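Serine racemase (Enterococcus faecalis, PDB 4ECL) belongs to the alanine racemase family and is present here as its cytoplasmic domain, a TIM-type barrel joined to a C-terminal beta domain. Local coordinates at residues N14-N19 with R242-L247. Numbering follows the deposited sequence.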
loop_
_atom_site.group_PDB
_atom_site.type_symbol
_atom_site.label_atom_id
_atom_site.label_comp_id
_atom_site.label_asym_id
_atom_site.label_seq_id
_atom_site.Cartn_x
_atom_site.Cartn_y
_atom_site.Cartn_z
ATOM N N ASN A 14 10.953 -18.970 -12.846
ATOM C CA ASN A 14 11.695 -20.196 -12.647
ATOM C C ASN A 14 11.762 -20.551 -11.179
ATOM O O ASN A 14 11.594 -21.703 -10.813
ATOM C CB ASN A 14 13.105 -20.084 -13.226
ATOM C CG ASN A 14 13.169 -20.537 -14.661
ATOM O OD1 ASN A 14 13.413 -21.714 -14.940
ATOM N ND2 ASN A 14 12.930 -19.614 -15.583
ATOM N N ASN A 15 12.001 -19.551 -10.340
ATOM C CA ASN A 15 12.066 -19.776 -8.910
ATOM C C ASN A 15 10.710 -20.202 -8.348
ATOM O O ASN A 15 10.639 -21.039 -7.447
ATOM C CB ASN A 15 12.558 -18.521 -8.202
ATOM C CG ASN A 15 14.055 -18.496 -8.044
ATOM O OD1 ASN A 15 14.762 -19.388 -8.531
ATOM N ND2 ASN A 15 14.557 -17.472 -7.356
ATOM N N LEU A 16 9.640 -19.623 -8.891
ATOM C CA LEU A 16 8.278 -19.951 -8.471
ATOM C C LEU A 16 7.941 -21.406 -8.783
ATOM O O LEU A 16 7.342 -22.103 -7.963
ATOM C CB LEU A 16 7.267 -19.034 -9.160
ATOM C CG LEU A 16 5.772 -19.275 -8.900
ATOM C CD1 LEU A 16 5.396 -19.010 -7.452
ATOM C CD2 LEU A 16 4.936 -18.401 -9.825
ATOM N N GLU A 17 8.317 -21.840 -9.983
ATOM C CA GLU A 17 8.120 -23.211 -10.433
ATOM C C GLU A 17 8.923 -24.174 -9.566
ATOM O O GLU A 17 8.465 -25.273 -9.254
ATOM C CB GLU A 17 8.555 -23.336 -11.894
ATOM C CG GLU A 17 8.259 -24.673 -12.555
ATOM C CD GLU A 17 8.755 -24.702 -13.989
ATOM O OE1 GLU A 17 9.561 -23.819 -14.343
ATOM O OE2 GLU A 17 8.334 -25.584 -14.764
ATOM N N HIS A 18 10.137 -23.773 -9.200
ATOM C CA HIS A 18 10.950 -24.590 -8.306
ATOM C C HIS A 18 10.230 -24.760 -6.982
ATOM O O HIS A 18 10.191 -25.856 -6.421
ATOM C CB HIS A 18 12.331 -23.971 -8.069
ATOM C CG HIS A 18 13.078 -24.591 -6.928
ATOM N ND1 HIS A 18 13.939 -25.657 -7.091
ATOM C CD2 HIS A 18 13.082 -24.305 -5.602
ATOM C CE1 HIS A 18 14.442 -25.998 -5.917
ATOM N NE2 HIS A 18 13.944 -25.192 -4.998
ATOM N N ASN A 19 9.657 -23.673 -6.479
ATOM C CA ASN A 19 8.926 -23.743 -5.214
ATOM C C ASN A 19 7.730 -24.681 -5.268
ATOM O O ASN A 19 7.528 -25.487 -4.354
ATOM C CB ASN A 19 8.503 -22.343 -4.747
ATOM C CG ASN A 19 9.695 -21.465 -4.433
ATOM O OD1 ASN A 19 10.803 -21.968 -4.216
ATOM N ND2 ASN A 19 9.483 -20.147 -4.409
ATOM N N ARG A 242 13.081 -20.776 -2.995
ATOM C CA ARG A 242 13.861 -19.700 -3.596
ATOM C C ARG A 242 13.003 -18.444 -3.807
ATOM O O ARG A 242 11.862 -18.551 -4.248
ATOM C CB ARG A 242 14.495 -20.177 -4.900
ATOM C CG ARG A 242 15.436 -21.373 -4.691
ATOM C CD ARG A 242 16.089 -21.850 -5.972
ATOM N NE ARG A 242 16.894 -23.045 -5.728
ATOM C CZ ARG A 242 17.194 -23.948 -6.656
ATOM N NH1 ARG A 242 16.753 -23.807 -7.900
ATOM N NH2 ARG A 242 17.929 -25.004 -6.332
ATOM N N PRO A 243 13.558 -17.254 -3.497
ATOM C CA PRO A 243 12.786 -16.001 -3.563
ATOM C C PRO A 243 12.317 -15.690 -4.982
ATOM O O PRO A 243 13.095 -15.786 -5.939
ATOM C CB PRO A 243 13.790 -14.937 -3.097
ATOM C CG PRO A 243 15.144 -15.540 -3.338
ATOM C CD PRO A 243 14.959 -17.019 -3.104
ATOM N N VAL A 244 11.044 -15.339 -5.104
ATOM C CA VAL A 244 10.434 -15.071 -6.400
ATOM C C VAL A 244 10.484 -13.583 -6.777
ATOM O O VAL A 244 10.655 -13.230 -7.955
ATOM C CB VAL A 244 8.972 -15.572 -6.417
ATOM C CG1 VAL A 244 8.260 -15.159 -7.705
ATOM C CG2 VAL A 244 8.933 -17.092 -6.236
ATOM N N LEU A 245 10.342 -12.714 -5.775
ATOM C CA LEU A 245 10.203 -11.281 -6.036
ATOM C C LEU A 245 11.491 -10.484 -5.889
ATOM O O LEU A 245 12.219 -10.633 -4.908
ATOM C CB LEU A 245 9.127 -10.682 -5.122
ATOM C CG LEU A 245 8.802 -9.188 -5.231
ATOM C CD1 LEU A 245 7.329 -8.948 -4.917
ATOM C CD2 LEU A 245 9.684 -8.353 -4.292
ATOM N N SER A 246 11.744 -9.600 -6.851
ATOM C CA SER A 246 12.749 -8.562 -6.676
ATOM C C SER A 246 12.112 -7.194 -6.827
ATOM O O SER A 246 11.163 -7.040 -7.593
ATOM C CB SER A 246 13.862 -8.705 -7.713
ATOM O OG SER A 246 14.704 -9.778 -7.371
ATOM N N LEU A 247 12.645 -6.211 -6.106
ATOM C CA LEU A 247 12.213 -4.812 -6.230
ATOM C C LEU A 247 13.359 -3.922 -6.723
ATOM O O LEU A 247 14.430 -3.866 -6.102
ATOM C CB LEU A 247 11.695 -4.290 -4.896
ATOM C CG LEU A 247 11.288 -2.807 -4.822
ATOM C CD1 LEU A 247 10.112 -2.500 -5.734
ATOM C CD2 LEU A 247 10.989 -2.410 -3.386
HETATM O O HOH W 1 15.243 -21.932 -9.088
#
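R242 lies across the helix turn that carries N15, H18 and N19, and its side chain can be followed atom by atom. CB sits against the amide of N15, 3.6 Å from that residue's CG. With CG of R242 beside its own backbone N (chi1 -60°), the chain then runs extended as far as NE. CG and CD pass over H18 on the CD2 side, CD lying over the ring face as a CH-pi contact, and NE comes above NE2 of the imidazole. At the tip the guanidinium stacks flat on the ring, planes 10° apart, with CZ of R242 3.5 Å from CE1 of H18. The stacking brings NH1 close to ND1, but at an angle too poor for a hydrogen bond. NH1 instead donates to a water, which in turn donates to OD1 of N15, while NH2 forms a salt bridge with D240. D240 also meets the imidazole, its backbone O accepting a hydrogen bond from H18 NE2.

Beside the stack, at the edge of the H18 ring, N19 grips the backbone of R242 with both ends of its amide. OD1 of N19 takes the N-H of R242 at 2.8 Å on a lone pair, nearly straight, and ND2 of N19 gives a hydrogen to O of R242 at 2.9 Å; ND2 also bonds to L224 O. One turn back, N15 ND2 donates a short hydrogen bond to P243 O (2.6 Å); the oxygen lies close to the amide plane, while the donor stands tilted from the carbonyl plane. CG2 of V244 packs against ND2 of N19 and against CA and CB of L16.

Two asparagines four residues apart therefore hold the chain just before it enters strand 245-257, joining helix 13-25 to the beta domain at the junction between the two domains of the alanine racemase fold.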